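Local coordinates for protein inorganic polyphosphate/ATP-glucomannokinase (Arthrobacter sp., PDB 1WOQ) that phosphorylates glucose and mannose, with inorganic polyphosphate or ATP serving as the phosphoryl donor, at residues Leu109-Ala112 and Pro117-Val120; Ala127-Ala132 and Ala255-Ala260; Tyr134-Gly139 and Leu217-Gly222; Glu230-Leu235 and Thr239-Ala244. All blocks are in the same frame, centred on the assembly; numbering follows the deposited sequence.

Contact 1. Residues Leu109-Ala112 and Pro117-Val120; sequences LLTA and PVEV
Thr111 OG1 is held from two directions: it accepts the backbone N-H of Val118 across the contact, N to OG1 3.0 Å with an angle of 141° at the hydrogen, and it is also hydrogen-bonded to the carbonyl O of Asp107, one turn back in its own helix. A chi1 of -64° puts the hydroxyl beside the Thr111 backbone N and opposite its carbonyl carbon, within range of both partners. The methyl of the same side chain meets the residue just before the strand, with Thr111 CG2 3.9 Å from Pro117 CA. The bond thus ties helix 106-114 to the first residue of strand 118-122, which follows it after a short connection and forms one outer strand of a five-stranded mixed sheet of order 3-2-1-4-5. Such a sheet, flanked by helices, is the core of the actin-like ATPase domains to which the ROK kinases belong. The rest of the contact is apolar. Leu110 lies obliquely across Val118, its CB 3.6 Å from Val118 CG1, while Val118 CG2 rests against the Leu110 carbonyl group, 3.8 Å from Leu110 O. Further along the strand, Leu110 CD1 reaches Val120 CG2 at 4.1 Å, the two side chains meeting at about a right angle. Val80 of the adjoining strand 78-82 touches Leu110, Val118 and Val120 alike, and Ala55 of helix 51-66 also packs on Leu110. A second polar tie between the helix and the strand runs from Asp107 OD1 to the backbone N of Val120.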
loop_
_atom_site.group_PDB
_atom_site.type_symbol
_atom_site.label_atom_id
_atom_site.label_comp_id
_atom_site.label_asym_id
_atom_site.label_seq_id
_atom_site.Cartn_x
_atom_site.Cartn_y
_atom_site.Cartn_z
ATOM N N LEU A 109 2.104 10.508 16.881
ATOM C CA LEU A 109 1.011 9.767 17.507
ATOM C C LEU A 109 1.402 8.327 17.827
ATOM O O LEU A 109 1.228 7.855 18.953
ATOM C CB LEU A 109 -0.205 9.743 16.578
ATOM C CG LEU A 109 -1.392 8.880 17.027
ATOM C CD1 LEU A 109 -2.151 9.610 18.125
ATOM C CD2 LEU A 109 -2.312 8.593 15.845
ATOM N N LEU A 110 1.927 7.625 16.829
ATOM C CA LEU A 110 2.294 6.229 17.019
ATOM C C LEU A 110 3.576 6.028 17.817
ATOM O O LEU A 110 3.689 5.066 18.578
ATOM C CB LEU A 110 2.381 5.525 15.658
ATOM C CG LEU A 110 1.063 5.499 14.868
ATOM C CD1 LEU A 110 1.260 4.759 13.542
ATOM C CD2 LEU A 110 -0.026 4.809 15.691
ATOM N N THR A 111 4.541 6.929 17.663
ATOM C CA THR A 111 5.785 6.800 18.415
ATOM C C THR A 111 5.478 6.930 19.907
ATOM O O THR A 111 6.016 6.189 20.727
ATOM C CB THR A 111 6.810 7.881 18.002
ATOM O OG1 THR A 111 7.173 7.693 16.628
ATOM C CG2 THR A 111 8.070 7.788 18.864
ATOM N N ALA A 112 4.596 7.865 20.245
ATOM C CA ALA A 112 4.212 8.097 21.636
ATOM C C ALA A 112 3.461 6.904 22.216
ATOM O O ALA A 112 3.687 6.513 23.362
ATOM C CB ALA A 112 3.348 9.349 21.733
ATOM N N PRO A 117 10.422 4.448 18.055
ATOM C CA PRO A 117 10.237 5.222 16.824
ATOM C C PRO A 117 9.335 4.544 15.792
ATOM O O PRO A 117 9.446 3.347 15.541
ATOM C CB PRO A 117 11.665 5.422 16.318
ATOM C CG PRO A 117 12.409 4.252 16.894
ATOM C CD PRO A 117 11.846 4.148 18.281
ATOM N N VAL A 118 8.438 5.329 15.210
ATOM C CA VAL A 118 7.514 4.832 14.197
ATOM C C VAL A 118 7.527 5.803 13.032
ATOM O O VAL A 118 7.403 7.016 13.221
ATOM C CB VAL A 118 6.066 4.742 14.728
ATOM C CG1 VAL A 118 5.122 4.326 13.602
ATOM C CG2 VAL A 118 5.988 3.754 15.869
ATOM N N GLU A 119 7.691 5.268 11.829
ATOM C CA GLU A 119 7.707 6.089 10.629
ATOM C C GLU A 119 6.679 5.564 9.649
ATOM O O GLU A 119 6.717 4.398 9.248
ATOM C CB GLU A 119 9.100 6.090 10.013
ATOM C CG GLU A 119 10.094 6.867 10.855
ATOM C CD GLU A 119 11.480 6.880 10.263
ATOM O OE1 GLU A 119 11.600 7.115 9.044
ATOM O OE2 GLU A 119 12.448 6.669 11.022
ATOM N N VAL A 120 5.760 6.446 9.277
ATOM C CA VAL A 120 4.674 6.110 8.376
ATOM C C VAL A 120 4.982 6.447 6.924
ATOM O O VAL A 120 5.722 7.390 6.624
ATOM C CB VAL A 120 3.378 6.845 8.809
ATOM C CG1 VAL A 120 2.228 6.508 7.874
ATOM C CG2 VAL A 120 3.027 6.466 10.250
#

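Contact 2. Residues Ala127-Ala132 and Ala255-Ala260; sequences AGLAEA and AAIEIA
Helix segments 127-132 and 255-260 cross almost perpendicularly, at 82°, with their axes 8.7 Å apart at closest approach and the CA atoms of Leu129 and Ile257 the nearest across the crossing. This helix-on-helix packing joins helix 123-134, which directly follows the last strand of one five-stranded sheet of the actin-like ATPase fold, to helix 250-262 near the C-terminus. No hydrogen bond spans the crossing, and the contact rests on a few aliphatic branches. Ile257 divides its work between its two arms. The CG2 methyl faces Leu129 CB at 4.1 Å, whereas the longer arm runs on to the backbone of the other helix, ending with CD1 3.6 Å from Leu129 O and 3.7 Å from Ala130 CA. With CG1 beside the backbone N of Ile257 (chi1 -71°) and the chain extended beyond it, CD1 reaches the backbone at Leu129 and Ala130. Leu129 reaches back with CD1, which lies 4.0 Å from Glu258 CB. Around this core, Ile121 of strand 118-122 touches both Leu129 and Glu258, and Val253 of helix 250-262 packs on Ala130. The Glu258 chain leaves its helix with CG opposite the backbone N, then bends at chi2 (60°) and curls toward Leu129; its carboxylate makes a van der Waals contact there, OE1 lying 3.3 Å from Leu129 CD1.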
loop_
_atom_site.group_PDB
_atom_site.type_symbol
_atom_site.label_atom_id
_atom_site.label_comp_id
_atom_site.label_asym_id
_atom_site.label_seq_id
_atom_site.Cartn_x
_atom_site.Cartn_y
_atom_site.Cartn_z
ATOM N N ALA A 127 3.819 -0.666 -0.971
ATOM C CA ALA A 127 3.636 -1.788 -1.886
ATOM C C ALA A 127 4.611 -1.646 -3.054
ATOM O O ALA A 127 5.164 -2.636 -3.538
ATOM C CB ALA A 127 2.197 -1.825 -2.401
ATOM N N GLY A 128 4.816 -0.410 -3.501
ATOM C CA GLY A 128 5.734 -0.152 -4.601
ATOM C C GLY A 128 7.175 -0.463 -4.238
ATOM O O GLY A 128 7.906 -1.073 -5.028
ATOM N N LEU A 129 7.598 -0.052 -3.045
ATOM C CA LEU A 129 8.965 -0.321 -2.599
ATOM C C LEU A 129 9.201 -1.826 -2.597
ATOM O O LEU A 129 10.247 -2.310 -3.045
ATOM C CB LEU A 129 9.197 0.221 -1.184
ATOM C CG LEU A 129 9.287 1.732 -0.977
ATOM C CD1 LEU A 129 9.331 2.046 0.518
ATOM C CD2 LEU A 129 10.528 2.264 -1.674
ATOM N N ALA A 130 8.221 -2.564 -2.086
ATOM C CA ALA A 130 8.318 -4.015 -2.023
ATOM C C ALA A 130 8.401 -4.643 -3.416
ATOM O O ALA A 130 9.222 -5.523 -3.644
ATOM C CB ALA A 130 7.132 -4.585 -1.258
ATOM N N GLU A 131 7.554 -4.197 -4.343
ATOM C CA GLU A 131 7.574 -4.743 -5.700
ATOM C C GLU A 131 8.868 -4.398 -6.423
ATOM O O GLU A 131 9.377 -5.193 -7.212
ATOM C CB GLU A 131 6.388 -4.226 -6.526
ATOM C CG GLU A 131 5.042 -4.810 -6.144
ATOM C CD GLU A 131 5.014 -6.330 -6.216
ATOM O OE1 GLU A 131 5.355 -6.891 -7.279
ATOM O OE2 GLU A 131 4.645 -6.961 -5.208
ATOM N N ALA A 132 9.391 -3.205 -6.161
ATOM C CA ALA A 132 10.624 -2.757 -6.799
ATOM C C ALA A 132 11.836 -3.557 -6.330
ATOM O O ALA A 132 12.735 -3.877 -7.120
ATOM C CB ALA A 132 10.843 -1.273 -6.513
ATOM N N ALA A 255 6.828 -1.255 4.315
ATOM C CA ALA A 255 6.990 -0.386 5.475
ATOM C C ALA A 255 8.351 -0.627 6.122
ATOM O O ALA A 255 9.004 0.310 6.577
ATOM C CB ALA A 255 5.876 -0.646 6.486
ATOM N N ALA A 256 8.772 -1.887 6.155
ATOM C CA ALA A 256 10.062 -2.246 6.739
ATOM C C ALA A 256 11.183 -1.701 5.857
ATOM O O ALA A 256 12.173 -1.161 6.354
ATOM C CB ALA A 256 10.177 -3.759 6.867
ATOM N N ILE A 257 11.022 -1.846 4.544
ATOM C CA ILE A 257 12.015 -1.342 3.602
ATOM C C ILE A 257 12.260 0.143 3.850
ATOM O O ILE A 257 13.403 0.582 3.921
ATOM C CB ILE A 257 11.547 -1.507 2.130
ATOM C CG1 ILE A 257 11.568 -2.985 1.737
ATOM C CG2 ILE A 257 12.442 -0.683 1.200
ATOM C CD1 ILE A 257 11.030 -3.252 0.343
ATOM N N GLU A 258 11.179 0.912 3.976
ATOM C CA GLU A 258 11.291 2.348 4.201
ATOM C C GLU A 258 12.128 2.659 5.440
ATOM O O GLU A 258 12.960 3.564 5.412
ATOM C CB GLU A 258 9.901 2.985 4.325
ATOM C CG GLU A 258 9.911 4.518 4.377
ATOM C CD GLU A 258 10.529 5.155 3.139
ATOM O OE1 GLU A 258 10.854 4.425 2.179
ATOM O OE2 GLU A 258 10.685 6.394 3.120
ATOM N N ILE A 259 11.907 1.923 6.527
ATOM C CA ILE A 259 12.687 2.143 7.747
ATOM C C ILE A 259 14.168 2.005 7.420
ATOM O O ILE A 259 14.975 2.876 7.748
ATOM C CB ILE A 259 12.380 1.100 8.839
ATOM C CG1 ILE A 259 10.961 1.280 9.365
ATOM C CG2 ILE A 259 13.395 1.228 9.980
ATOM C CD1 ILE A 259 10.609 0.286 10.440
ATOM N N ALA A 260 14.507 0.892 6.778
ATOM C CA ALA A 260 15.882 0.594 6.399
ATOM C C ALA A 260 16.490 1.695 5.539
ATOM O O ALA A 260 17.608 2.140 5.792
ATOM C CB ALA A 260 15.934 -0.737 5.658
#

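Contact 3. Residues Tyr134-Gly139 and Leu217-Gly222; sequences YGAGAG and LFIVGG
Ile219 sends its CG1 arm beside its own backbone N (chi1 -64°) and keeps it extended through chi2 of 172°, which brings the CD1 methyl up to the Ala136-Gly137 peptide. In Leu217, two residues earlier in the strand, CG lies opposite the backbone N instead (chi1 176°), and CD2 is directed at the same turn. The turn is a type I beta turn from Gly135 to Ala138, closed by a hydrogen bond from Ala138 N to Gly135 O. It sits in the connection between helix 123-134 and strand 143-149, and packs against strand 217-221 of the second five-stranded sheet of the actin-like ATPase fold, which like the first has the strand order 3-2-1-4-5. Ala136 gives the turn its apolar side: its CB meets Ile219 CD1 at 3.7 Å and Ile219 CG1 at 4.0 Å. The same CD1 also lies 3.6 Å from Gly137 N, a contact between a methyl and the peptide rather than a polar bond. No hydrogen bond joins the two segments, so the turn is held to the strand by packing. Two of its backbone N-H groups are bonded to Glu131 of the preceding helix, Ala136 N to OE1 and Gly137 N to the carbonyl O. Neighbouring side chains widen the apolar patch: Val242 and Val245 touch Ala136, while Val144 and Ala244 touch Ile219. On the Leu217 side, the CD2 methyl abuts the carbonyl of Ala136, Leu217 CD2 lying 3.4 Å from Ala136 O.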
loop_
_atom_site.group_PDB
_atom_site.type_symbol
_atom_site.label_atom_id
_atom_site.label_comp_id
_atom_site.label_asym_id
_atom_site.label_seq_id
_atom_site.Cartn_x
_atom_site.Cartn_y
_atom_site.Cartn_z
ATOM N N TYR A 134 11.680 -6.675 -4.230
ATOM C CA TYR A 134 11.485 -8.121 -4.181
ATOM C C TYR A 134 10.461 -8.679 -5.159
ATOM O O TYR A 134 10.299 -9.899 -5.247
ATOM C CB TYR A 134 11.032 -8.531 -2.777
ATOM C CG TYR A 134 11.876 -7.990 -1.651
ATOM C CD1 TYR A 134 13.155 -8.491 -1.409
ATOM C CD2 TYR A 134 11.385 -6.991 -0.807
ATOM C CE1 TYR A 134 13.924 -8.013 -0.350
ATOM C CE2 TYR A 134 12.144 -6.508 0.251
ATOM C CZ TYR A 134 13.414 -7.025 0.475
ATOM O OH TYR A 134 14.165 -6.557 1.529
ATOM N N GLY A 135 9.766 -7.808 -5.881
ATOM C CA GLY A 135 8.732 -8.281 -6.783
ATOM C C GLY A 135 8.879 -8.056 -8.276
ATOM O O GLY A 135 9.973 -8.119 -8.830
ATOM N N ALA A 136 7.747 -7.788 -8.920
ATOM C CA ALA A 136 7.682 -7.588 -10.364
ATOM C C ALA A 136 8.440 -6.383 -10.916
ATOM O O ALA A 136 8.573 -6.238 -12.134
ATOM C CB ALA A 136 6.218 -7.527 -10.799
ATOM N N GLY A 137 8.938 -5.520 -10.037
ATOM C CA GLY A 137 9.673 -4.356 -10.503
ATOM C C GLY A 137 11.184 -4.503 -10.453
ATOM O O GLY A 137 11.919 -3.670 -10.987
ATOM N N ALA A 138 11.657 -5.563 -9.809
ATOM C CA ALA A 138 13.091 -5.788 -9.685
ATOM C C ALA A 138 13.749 -5.899 -11.057
ATOM O O ALA A 138 13.280 -6.642 -11.915
ATOM C CB ALA A 138 13.358 -7.059 -8.871
ATOM N N GLY A 139 14.826 -5.150 -11.255
ATOM C CA GLY A 139 15.535 -5.202 -12.521
ATOM C C GLY A 139 14.921 -4.392 -13.647
ATOM O O GLY A 139 15.405 -4.430 -14.779
ATOM N N LEU A 217 6.373 -0.454 -17.324
ATOM C CA LEU A 217 5.583 -1.559 -16.796
ATOM C C LEU A 217 4.503 -1.103 -15.823
ATOM O O LEU A 217 4.671 -0.121 -15.106
ATOM C CB LEU A 217 6.509 -2.538 -16.061
ATOM C CG LEU A 217 5.912 -3.747 -15.333
ATOM C CD1 LEU A 217 5.418 -4.751 -16.360
ATOM C CD2 LEU A 217 6.966 -4.392 -14.429
ATOM N N PHE A 218 3.393 -1.833 -15.821
ATOM C CA PHE A 218 2.284 -1.587 -14.903
ATOM C C PHE A 218 2.259 -2.833 -14.027
ATOM O O PHE A 218 2.352 -3.944 -14.542
ATOM C CB PHE A 218 0.941 -1.525 -15.642
ATOM C CG PHE A 218 0.565 -0.162 -16.147
ATOM C CD1 PHE A 218 0.173 0.008 -17.475
ATOM C CD2 PHE A 218 0.525 0.935 -15.292
ATOM C CE1 PHE A 218 -0.259 1.249 -17.943
ATOM C CE2 PHE A 218 0.093 2.181 -15.751
ATOM C CZ PHE A 218 -0.299 2.335 -17.080
ATOM N N ILE A 219 2.151 -2.655 -12.717
ATOM C CA ILE A 219 2.064 -3.791 -11.805
ATOM C C ILE A 219 0.761 -3.574 -11.048
ATOM O O ILE A 219 0.569 -2.530 -10.433
ATOM C CB ILE A 219 3.234 -3.826 -10.806
ATOM C CG1 ILE A 219 4.556 -4.019 -11.553
ATOM C CG2 ILE A 219 3.023 -4.959 -9.808
ATOM C CD1 ILE A 219 5.785 -3.880 -10.673
ATOM N N VAL A 220 -0.140 -4.548 -11.108
ATOM C CA VAL A 220 -1.422 -4.410 -10.439
ATOM C C VAL A 220 -1.452 -5.101 -9.086
ATOM O O VAL A 220 -1.284 -6.319 -8.991
ATOM C CB VAL A 220 -2.565 -4.959 -11.317
ATOM C CG1 VAL A 220 -3.904 -4.745 -10.618
ATOM C CG2 VAL A 220 -2.552 -4.262 -12.678
ATOM N N GLY A 221 -1.670 -4.303 -8.043
ATOM C CA GLY A 221 -1.734 -4.829 -6.695
ATOM C C GLY A 221 -3.133 -4.728 -6.116
ATOM O O GLY A 221 -4.101 -4.497 -6.841
ATOM N N GLY A 222 -3.237 -4.896 -4.804
ATOM C CA GLY A 222 -4.532 -4.834 -4.156
ATOM C C GLY A 222 -5.148 -6.217 -4.083
ATOM O O GLY A 222 -4.744 -7.126 -4.810
#

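Contact 4. Residues Glu230-Leu235 and Thr239-Ala244; sequences EYLPNL and TPIVPA
Apolar packing joins the two segments. Leu232 lies at its centre and uses both methyls, CD2 on Ile241 and CD1 on Pro243. CD2 meets the end of Ile241, 3.7 Å from Ile241 CD1 and 3.9 Å from CG1. CD1 turns along the strand to Pro243, where it lies 4.1 Å from the ring atom CD. Ile241 has CG1 opposite its backbone N (chi1 -178°), which extends the arm toward both leucines: its CD1 methyl also has Leu235 CD1 at 4.2 Å. Both leucines come from a short 3-10 segment, 232-234, and the residue that follows it, packed on strand 241-243, an outer strand of the second sheet of this actin-like ATPase fold. Phe218 and Val220 of the adjoining strand 217-221 also touch Ile241.

Hydrogen bonds act within the first segment and beyond the pair, not between the two. Asn234 N bonds to Tyr231 O at 3.1 Å and Leu235 N to Leu232 O at 3.0 Å, which shapes the 3-10 turn. Tyr231 OH is bonded to Ile224 O, and Asn234 ND2 to Ser199 OG of helix 195-213. On the strand side, Thr239 OG1 is bonded to Glu210 OE1 of that same helix.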
loop_
_atom_site.group_PDB
_atom_site.type_symbol
_atom_site.label_atom_id
_atom_site.label_comp_id
_atom_site.label_asym_id
_atom_site.label_seq_id
_atom_site.Cartn_x
_atom_site.Cartn_y
_atom_site.Cartn_z
ATOM N N GLU A 230 -8.943 -12.480 -14.797
ATOM C CA GLU A 230 -10.317 -12.209 -15.213
ATOM C C GLU A 230 -10.481 -10.897 -15.980
ATOM O O GLU A 230 -11.522 -10.668 -16.601
ATOM C CB GLU A 230 -11.244 -12.175 -13.995
ATOM C CG GLU A 230 -11.490 -13.519 -13.338
ATOM C CD GLU A 230 -12.118 -14.523 -14.287
ATOM O OE1 GLU A 230 -13.046 -14.141 -15.028
ATOM O OE2 GLU A 230 -11.687 -15.694 -14.287
ATOM N N TYR A 231 -9.472 -10.032 -15.942
ATOM C CA TYR A 231 -9.584 -8.755 -16.638
ATOM C C TYR A 231 -8.360 -8.278 -17.414
ATOM O O TYR A 231 -8.506 -7.618 -18.445
ATOM C CB TYR A 231 -10.041 -7.668 -15.654
ATOM C CG TYR A 231 -9.253 -7.588 -14.364
ATOM C CD1 TYR A 231 -8.046 -6.887 -14.295
ATOM C CD2 TYR A 231 -9.730 -8.189 -13.200
ATOM C CE1 TYR A 231 -7.337 -6.785 -13.094
ATOM C CE2 TYR A 231 -9.030 -8.094 -11.995
ATOM C CZ TYR A 231 -7.836 -7.391 -11.949
ATOM O OH TYR A 231 -7.139 -7.305 -10.763
ATOM N N LEU A 232 -7.160 -8.599 -16.944
ATOM C CA LEU A 232 -5.964 -8.162 -17.661
ATOM C C LEU A 232 -5.931 -8.701 -19.094
ATOM O O LEU A 232 -5.561 -7.984 -20.021
ATOM C CB LEU A 232 -4.694 -8.577 -16.912
ATOM C CG LEU A 232 -4.468 -7.914 -15.550
ATOM C CD1 LEU A 232 -3.084 -8.297 -15.038
ATOM C CD2 LEU A 232 -4.585 -6.398 -15.672
ATOM N N PRO A 233 -6.318 -9.972 -19.294
ATOM C CA PRO A 233 -6.309 -10.533 -20.650
ATOM C C PRO A 233 -7.167 -9.746 -21.650
ATOM O O PRO A 233 -6.913 -9.780 -22.852
ATOM C CB PRO A 233 -6.828 -11.951 -20.434
ATOM C CG PRO A 233 -6.301 -12.288 -19.077
ATOM C CD PRO A 233 -6.589 -11.024 -18.297
ATOM N N ASN A 234 -8.178 -9.038 -21.151
ATOM C CA ASN A 234 -9.063 -8.254 -22.015
ATOM C C ASN A 234 -8.497 -6.893 -22.407
ATOM O O ASN A 234 -8.971 -6.267 -23.356
ATOM C CB ASN A 234 -10.416 -8.023 -21.337
ATOM C CG ASN A 234 -11.184 -9.303 -21.112
ATOM O OD1 ASN A 234 -11.289 -10.143 -22.006
ATOM N ND2 ASN A 234 -11.744 -9.454 -19.915
ATOM N N LEU A 235 -7.493 -6.427 -21.676
ATOM C CA LEU A 235 -6.914 -5.123 -21.960
ATOM C C LEU A 235 -6.037 -5.103 -23.204
ATOM O O LEU A 235 -5.449 -6.115 -23.588
ATOM C CB LEU A 235 -6.110 -4.632 -20.749
ATOM C CG LEU A 235 -6.884 -4.593 -19.427
ATOM C CD1 LEU A 235 -5.984 -4.036 -18.323
ATOM C CD2 LEU A 235 -8.129 -3.735 -19.580
ATOM N N THR A 239 1.655 -0.906 -22.893
ATOM C CA THR A 239 2.502 -1.199 -21.737
ATOM C C THR A 239 2.246 -2.585 -21.162
ATOM O O THR A 239 1.100 -2.974 -20.953
ATOM C CB THR A 239 2.239 -0.190 -20.596
ATOM O OG1 THR A 239 2.285 1.142 -21.115
ATOM C CG2 THR A 239 3.276 -0.345 -19.489
ATOM N N PRO A 240 3.314 -3.354 -20.901
ATOM C CA PRO A 240 3.075 -4.680 -20.333
ATOM C C PRO A 240 2.455 -4.477 -18.954
ATOM O O PRO A 240 2.790 -3.523 -18.247
ATOM C CB PRO A 240 4.472 -5.297 -20.279
ATOM C CG PRO A 240 5.377 -4.106 -20.169
ATOM C CD PRO A 240 4.751 -3.119 -21.122
ATOM N N ILE A 241 1.540 -5.360 -18.579
ATOM C CA ILE A 241 0.878 -5.232 -17.290
ATOM C C ILE A 241 0.783 -6.596 -16.627
ATOM O O ILE A 241 0.302 -7.563 -17.223
ATOM C CB ILE A 241 -0.525 -4.581 -17.468
ATOM C CG1 ILE A 241 -1.206 -4.411 -16.109
ATOM C CG2 ILE A 241 -1.379 -5.410 -18.430
ATOM C CD1 ILE A 241 -2.395 -3.456 -16.139
ATOM N N VAL A 242 1.271 -6.671 -15.395
ATOM C CA VAL A 242 1.277 -7.922 -14.654
ATOM C C VAL A 242 0.825 -7.733 -13.213
ATOM O O VAL A 242 0.901 -6.635 -12.654
ATOM C CB VAL A 242 2.697 -8.541 -14.632
ATOM C CG1 VAL A 242 3.244 -8.655 -16.047
ATOM C CG2 VAL A 242 3.624 -7.684 -13.774
ATOM N N PRO A 243 0.334 -8.809 -12.590
ATOM C CA PRO A 243 -0.104 -8.684 -11.200
ATOM C C PRO A 243 1.113 -8.595 -10.284
ATOM O O PRO A 243 2.205 -9.052 -10.637
ATOM C CB PRO A 243 -0.910 -9.960 -10.982
ATOM C CG PRO A 243 -0.206 -10.946 -11.864
ATOM C CD PRO A 243 0.016 -10.145 -13.126
ATOM N N ALA A 244 0.924 -7.997 -9.114
ATOM C CA ALA A 244 2.000 -7.851 -8.140
ATOM C C ALA A 244 2.406 -9.205 -7.563
ATOM O O ALA A 244 1.576 -10.111 -7.437
ATOM C CB ALA A 244 1.553 -6.921 -7.014
#

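Overall arrangement
Contacts 1 and 4 belong to the two five-stranded sheets, one each, and their centres are 37 Å apart on opposite sides of the chain's centre. Contact 2 lies between them: helix 123-134 follows directly on strand 118-122 of contact 1, and the two contact centres are 17 Å apart. Asn122, Asp123 and Ala124, at that junction, line the glucose pocket. Contacts 2 and 3, centres 12 Å apart, meet where Ile257 CD1 lies 3.4 Å from Tyr134 CE2. Strands 217-221 and 241-243, neighbours in one sheet, link contacts 3 and 4, with Val220 N 2.8 Å from Val242 O. Bound beta-D-glucopyranose lies about 10 Å from the Val120 side chain and about 13 Å from that of Leu129.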